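Local coordinates for thiol peroxidase (Aquifex aeolicus, PDB 2YZH), which probably reduces hydrogen peroxide and organic hydroperoxides to water and alcohols at the expense of thioredoxin, protecting the cell against oxidative stress, at residues 53-58 with 64-69; 120-125 with 130-135. All coordinates share one frame; numbering follows the deposited sequence.

Contact 1: residues 53-58 with 64-69; sequences ITVPSL and ETETKK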
loop_
_atom_site.group_PDB
_atom_site.type_symbol
_atom_site.label_atom_id
_atom_site.label_comp_id
_atom_site.label_asym_id
_atom_site.label_seq_id
_atom_site.Cartn_x
_atom_site.Cartn_y
_atom_site.Cartn_z
ATOM N N ILE D 53 -9.916 -5.752 -18.769
ATOM C CA ILE D 53 -8.869 -5.193 -19.606
ATOM C C ILE D 53 -8.043 -4.204 -18.795
ATOM O O ILE D 53 -8.564 -3.193 -18.334
ATOM C CB ILE D 53 -9.503 -4.459 -20.814
ATOM C CG1 ILE D 53 -10.386 -5.441 -21.593
ATOM C CG2 ILE D 53 -8.418 -3.842 -21.692
ATOM C CD1 ILE D 53 -11.322 -4.793 -22.602
ATOM N N THR D 54 -6.761 -4.488 -18.605
ATOM C CA THR D 54 -5.934 -3.567 -17.841
ATOM C C THR D 54 -5.091 -2.697 -18.759
ATOM O O THR D 54 -4.611 -3.149 -19.799
ATOM C CB THR D 54 -5.010 -4.311 -16.848
ATOM O OG1 THR D 54 -4.154 -5.217 -17.560
ATOM C CG2 THR D 54 -5.852 -5.091 -15.830
ATOM N N VAL D 55 -4.952 -1.433 -18.385
ATOM C CA VAL D 55 -4.156 -0.491 -19.154
ATOM C C VAL D 55 -3.390 0.434 -18.214
ATOM O O VAL D 55 -3.791 0.662 -17.071
ATOM C CB VAL D 55 -5.032 0.384 -20.111
ATOM C CG1 VAL D 55 -5.849 -0.507 -21.040
ATOM C CG2 VAL D 55 -5.950 1.306 -19.307
ATOM N N PRO D 56 -2.257 0.964 -18.684
ATOM C CA PRO D 56 -1.430 1.874 -17.892
ATOM C C PRO D 56 -2.194 3.143 -17.508
ATOM O O PRO D 56 -2.214 3.535 -16.346
ATOM C CB PRO D 56 -0.257 2.164 -18.825
ATOM C CG PRO D 56 -0.104 0.881 -19.561
ATOM C CD PRO D 56 -1.537 0.510 -19.887
ATOM N N SER D 57 -2.826 3.786 -18.485
ATOM C CA SER D 57 -3.574 5.009 -18.208
ATOM C C SER D 57 -4.434 5.466 -19.374
ATOM O O SER D 57 -3.963 5.557 -20.511
ATOM C CB SER D 57 -2.622 6.144 -17.842
ATOM O OG SER D 57 -3.331 7.364 -17.673
ATOM N N LEU D 58 -5.694 5.766 -19.083
ATOM C CA LEU D 58 -6.614 6.231 -20.109
ATOM C C LEU D 58 -6.215 7.613 -20.619
ATOM O O LEU D 58 -6.804 8.120 -21.573
ATOM C CB LEU D 58 -8.042 6.267 -19.557
ATOM C CG LEU D 58 -8.641 4.909 -19.180
ATOM C CD1 LEU D 58 -9.997 5.108 -18.519
ATOM C CD2 LEU D 58 -8.779 4.044 -20.426
ATOM N N GLU D 64 -6.255 4.989 -24.882
ATOM C CA GLU D 64 -7.503 5.589 -25.341
ATOM C C GLU D 64 -7.988 4.857 -26.585
ATOM O O GLU D 64 -9.173 4.547 -26.713
ATOM C CB GLU D 64 -7.302 7.075 -25.649
ATOM C CG GLU D 64 -7.085 7.926 -24.412
ATOM C CD GLU D 64 -6.846 9.389 -24.736
ATOM O OE1 GLU D 64 -6.730 10.195 -23.786
ATOM O OE2 GLU D 64 -6.771 9.732 -25.933
ATOM N N THR D 65 -7.059 4.574 -27.493
ATOM C CA THR D 65 -7.365 3.863 -28.729
ATOM C C THR D 65 -7.858 2.451 -28.437
ATOM O O THR D 65 -8.827 1.976 -29.044
ATOM C CB THR D 65 -6.114 3.775 -29.635
ATOM O OG1 THR D 65 -5.782 5.085 -30.110
ATOM C CG2 THR D 65 -6.365 2.852 -30.815
ATOM N N GLU D 66 -7.188 1.777 -27.507
ATOM C CA GLU D 66 -7.569 0.418 -27.147
ATOM C C GLU D 66 -8.985 0.396 -26.572
ATOM O O GLU D 66 -9.804 -0.441 -26.947
ATOM C CB GLU D 66 -6.600 -0.152 -26.111
ATOM C CG GLU D 66 -6.789 -1.639 -25.872
ATOM C CD GLU D 66 -6.041 -2.147 -24.652
ATOM O OE1 GLU D 66 -5.000 -1.559 -24.297
ATOM O OE2 GLU D 66 -6.493 -3.148 -24.062
ATOM N N THR D 67 -9.262 1.322 -25.658
ATOM C CA THR D 67 -10.573 1.404 -25.020
ATOM C C THR D 67 -11.694 1.726 -26.009
ATOM O O THR D 67 -12.786 1.156 -25.922
ATOM C CB THR D 67 -10.570 2.455 -23.896
ATOM O OG1 THR D 67 -9.516 2.154 -22.973
ATOM C CG2 THR D 67 -11.905 2.442 -23.151
ATOM N N LYS D 68 -11.440 2.634 -26.945
ATOM C CA LYS D 68 -12.458 2.971 -27.935
ATOM C C LYS D 68 -12.742 1.767 -28.821
ATOM O O LYS D 68 -13.892 1.496 -29.163
ATOM C CB LYS D 68 -12.009 4.143 -28.816
ATOM C CG LYS D 68 -12.012 5.487 -28.119
ATOM C CD LYS D 68 -13.354 5.761 -27.446
ATOM C CE LYS D 68 -14.504 5.920 -28.437
ATOM N NZ LYS D 68 -14.530 7.274 -29.072
ATOM N N LYS D 69 -11.688 1.040 -29.181
ATOM C CA LYS D 69 -11.819 -0.127 -30.041
ATOM C C LYS D 69 -12.616 -1.241 -29.363
ATOM O O LYS D 69 -13.454 -1.886 -29.995
ATOM C CB LYS D 69 -10.429 -0.628 -30.457
ATOM C CG LYS D 69 -10.437 -1.511 -31.702
ATOM C CD LYS D 69 -9.040 -1.652 -32.311
ATOM C CE LYS D 69 -8.457 -0.299 -32.722
ATOM N NZ LYS D 69 -7.084 -0.411 -33.309
HETATM O O HOH W 1 -5.167 -4.329 -22.080
#
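The Glu66 carboxylate lies against the methyls of Ile53 and Val55, with OE2 3.1 Å from Ile53 CG2 and OE1 3.5 Å from Val55 CG1. Glu66 gets there by stretching out: CG stands anti to the backbone N (chi1 -170°) and the chain stays extended, running past the two branched side chains in the opposite direction. Each carboxylate oxygen also has a polar partner. OE2 is hydrogen-bonded to a water 2.7 Å away, and the same water binds Thr54 O at 2.6 Å, bridging strand and helix where no direct hydrogen bond joins them. OE1 forms a salt bridge with Arg134.

This is the first half of a beta-alpha-beta unit, strand 49-54, helix 61-73 and strand 80-86, in the thioredoxin fold of peroxiredoxins. Pro56, Thr60 and Cys63 match the family's Pro-X-X-X-Thr-X-X-Cys active-site motif, and Cys63 is the predicted sulfenic acid former, about 4 Å from Val55, side chain to side chain.

Further along, Leu58 and Thr67 meet nearly at right angles, CD2 against OG1 at 3.3 Å, while that hydroxyl is hydrogen-bonded to Cys63 O. Glu64 extends beside the Leu58 carbonyl and also touches Phe96 and Phe100 of helix 90-100. With an alanine here, the space between the Leu58 carbonyl and the two rings would probably be left unfilled. The exact fit of Glu64 against Leu58 O is doubtful: its OE1 is modelled 3.0 Å from Leu58 O, and as both are acceptors they cannot bond directly.

Contact 2: residues 120-125 with 130-135; sequences GVLIGE and GILARA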
loop_
_atom_site.group_PDB
_atom_site.type_symbol
_atom_site.label_atom_id
_atom_site.label_comp_id
_atom_site.label_asym_id
_atom_site.label_seq_id
_atom_site.Cartn_x
_atom_site.Cartn_y
_atom_site.Cartn_z
ATOM N N GLY D 120 -1.162 -10.335 -11.360
ATOM C CA GLY D 120 0.190 -10.362 -11.887
ATOM C C GLY D 120 0.511 -9.326 -12.950
ATOM O O GLY D 120 1.436 -9.522 -13.738
ATOM N N VAL D 121 -0.229 -8.221 -12.971
ATOM C CA VAL D 121 0.017 -7.186 -13.967
ATOM C C VAL D 121 0.547 -5.870 -13.400
ATOM O O VAL D 121 0.657 -4.882 -14.122
ATOM C CB VAL D 121 -1.251 -6.926 -14.825
ATOM C CG1 VAL D 121 -1.587 -8.176 -15.632
ATOM C CG2 VAL D 121 -2.425 -6.547 -13.943
ATOM N N LEU D 122 0.889 -5.849 -12.114
ATOM C CA LEU D 122 1.443 -4.633 -11.519
ATOM C C LEU D 122 2.916 -4.550 -11.921
ATOM O O LEU D 122 3.682 -5.485 -11.674
ATOM C CB LEU D 122 1.338 -4.677 -9.990
ATOM C CG LEU D 122 1.904 -3.446 -9.278
ATOM C CD1 LEU D 122 1.067 -2.221 -9.634
ATOM C CD2 LEU D 122 1.908 -3.676 -7.771
ATOM N N ILE D 123 3.308 -3.440 -12.544
ATOM C CA ILE D 123 4.691 -3.253 -12.980
ATOM C C ILE D 123 5.579 -3.016 -11.761
ATOM O O ILE D 123 5.295 -2.147 -10.937
ATOM C CB ILE D 123 4.785 -2.073 -13.986
ATOM C CG1 ILE D 123 3.980 -2.427 -15.240
ATOM C CG2 ILE D 123 6.238 -1.798 -14.378
ATOM C CD1 ILE D 123 3.728 -1.260 -16.182
ATOM N N GLY D 124 6.644 -3.809 -11.652
ATOM C CA GLY D 124 7.545 -3.717 -10.514
ATOM C C GLY D 124 8.845 -2.947 -10.681
ATOM O O GLY D 124 9.622 -2.846 -9.731
ATOM N N GLU D 125 9.100 -2.398 -11.862
ATOM C CA GLU D 125 10.330 -1.636 -12.059
ATOM C C GLU D 125 10.224 -0.630 -13.196
ATOM O O GLU D 125 9.294 -0.674 -14.001
ATOM C CB GLU D 125 11.514 -2.572 -12.329
ATOM C CG GLU D 125 11.500 -3.234 -13.693
ATOM C CD GLU D 125 12.840 -3.869 -14.055
ATOM O OE1 GLU D 125 13.865 -3.155 -14.086
ATOM O OE2 GLU D 125 12.871 -5.083 -14.316
ATOM N N GLY D 130 4.442 0.613 -10.431
ATOM C CA GLY D 130 3.232 0.977 -9.708
ATOM C C GLY D 130 2.001 1.130 -10.585
ATOM O O GLY D 130 0.892 1.338 -10.083
ATOM N N ILE D 131 2.206 1.032 -11.897
ATOM C CA ILE D 131 1.146 1.162 -12.897
ATOM C C ILE D 131 0.795 -0.233 -13.424
ATOM O O ILE D 131 1.577 -1.166 -13.270
ATOM C CB ILE D 131 1.638 2.064 -14.069
ATOM C CG1 ILE D 131 1.951 3.466 -13.536
ATOM C CG2 ILE D 131 0.599 2.151 -15.169
ATOM C CD1 ILE D 131 0.763 4.140 -12.863
ATOM N N LEU D 132 -0.374 -0.385 -14.041
ATOM C CA LEU D 132 -0.767 -1.694 -14.556
ATOM C C LEU D 132 -0.289 -1.918 -15.988
ATOM O O LEU D 132 -0.298 -0.993 -16.806
ATOM C CB LEU D 132 -2.296 -1.857 -14.507
ATOM C CG LEU D 132 -2.977 -1.716 -13.141
ATOM C CD1 LEU D 132 -4.432 -2.156 -13.267
ATOM C CD2 LEU D 132 -2.257 -2.579 -12.102
ATOM N N ALA D 133 0.144 -3.144 -16.282
ATOM C CA ALA D 133 0.590 -3.486 -17.632
ATOM C C ALA D 133 -0.649 -3.725 -18.496
ATOM O O ALA D 133 -1.762 -3.879 -17.980
ATOM C CB ALA D 133 1.463 -4.735 -17.606
ATOM N N ARG D 134 -0.453 -3.762 -19.811
ATOM C CA ARG D 134 -1.558 -3.957 -20.742
ATOM C C ARG D 134 -1.867 -5.440 -20.892
ATOM O O ARG D 134 -1.060 -6.211 -21.425
ATOM C CB ARG D 134 -1.198 -3.342 -22.097
ATOM C CG ARG D 134 -2.378 -3.110 -23.036
ATOM C CD ARG D 134 -1.896 -2.491 -24.353
ATOM N NE ARG D 134 -1.065 -1.306 -24.136
ATOM C CZ ARG D 134 -1.514 -0.146 -23.665
ATOM N NH1 ARG D 134 -2.798 -0.002 -23.359
ATOM N NH2 ARG D 134 -0.678 0.867 -23.485
ATOM N N ALA D 135 -3.039 -5.845 -20.415
ATOM C CA ALA D 135 -3.430 -7.242 -20.489
ATOM C C ALA D 135 -4.936 -7.406 -20.611
ATOM O O ALA D 135 -5.697 -6.452 -20.425
ATOM C CB ALA D 135 -2.938 -7.981 -19.255
#
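Val121 O accepts a hydrogen bond from the backbone N of Ala133, 2.8 Å from Val121 O and in the carbonyl plane, and Leu132 CA, 3.5 Å from the same oxygen, adds a CA-H...O contact. It starts a short antiparallel pairing within the long connection between strands 106-109 and 135-139, with Leu122 and Leu132 as its one bridged, non-hydrogen-bonded pair. On the other side of that pair, Ile123 N reaches Ile131 O at 2.9 Å in a nearly straight bond. Ile123 O in turn takes Gly130 N, tilted 22° from the carbonyl plane. Two residues, Gly130 and Ile131, thus face the single Ile123, the pattern of a G1 beta bulge, and the positive phi of Gly130 (95°) fits it.

Leu122 starts out away from the partner segment, but with CG anti to the backbone N (chi1 180°) its CD1 swings back over the Gly130 carbonyl and touches Leu132 CD2 at 4.2 Å. Leu132 also packs on Met116. Ile123 lies against the Ile131 carbonyl oxygen, with CG1 3.4 Å from Ile131 O, and continues onto Ile154; the same CG1 is 4.2 Å from Ala133 CB. The Ile131 side chain turns away and packs on Phe111 of the second subunit. Val121 reaches both Leu132 and the methyls of Ala133 and Ala135. At the start of strand 135-139, Val121 CG1 rests on Ala135 CB at 3.9 Å.

The two contacts, their centres about 14 Å apart, follow each other along the chain yet touch directly. Thr54 OG1 of contact 1 probably hydrogen-bonds Ala133 O of contact 2 at 2.8 Å, and Pro56 CG packs on Leu132 O at 3.3 Å. A charged link joins them too: Glu66 OE1 lies 2.9 Å from Arg134 NH1. Within contact 2 Arg134 reaches Cys63, so the glutamate probably helps to hold the arginine beside the cysteine predicted to form the sulfenic acid, whereas the Ile131 side chain stays about 8 Å from that of Cys63. Both contacts reach the second subunit, Ser57 packing on its Phe91 and Ile131 on its Phe111.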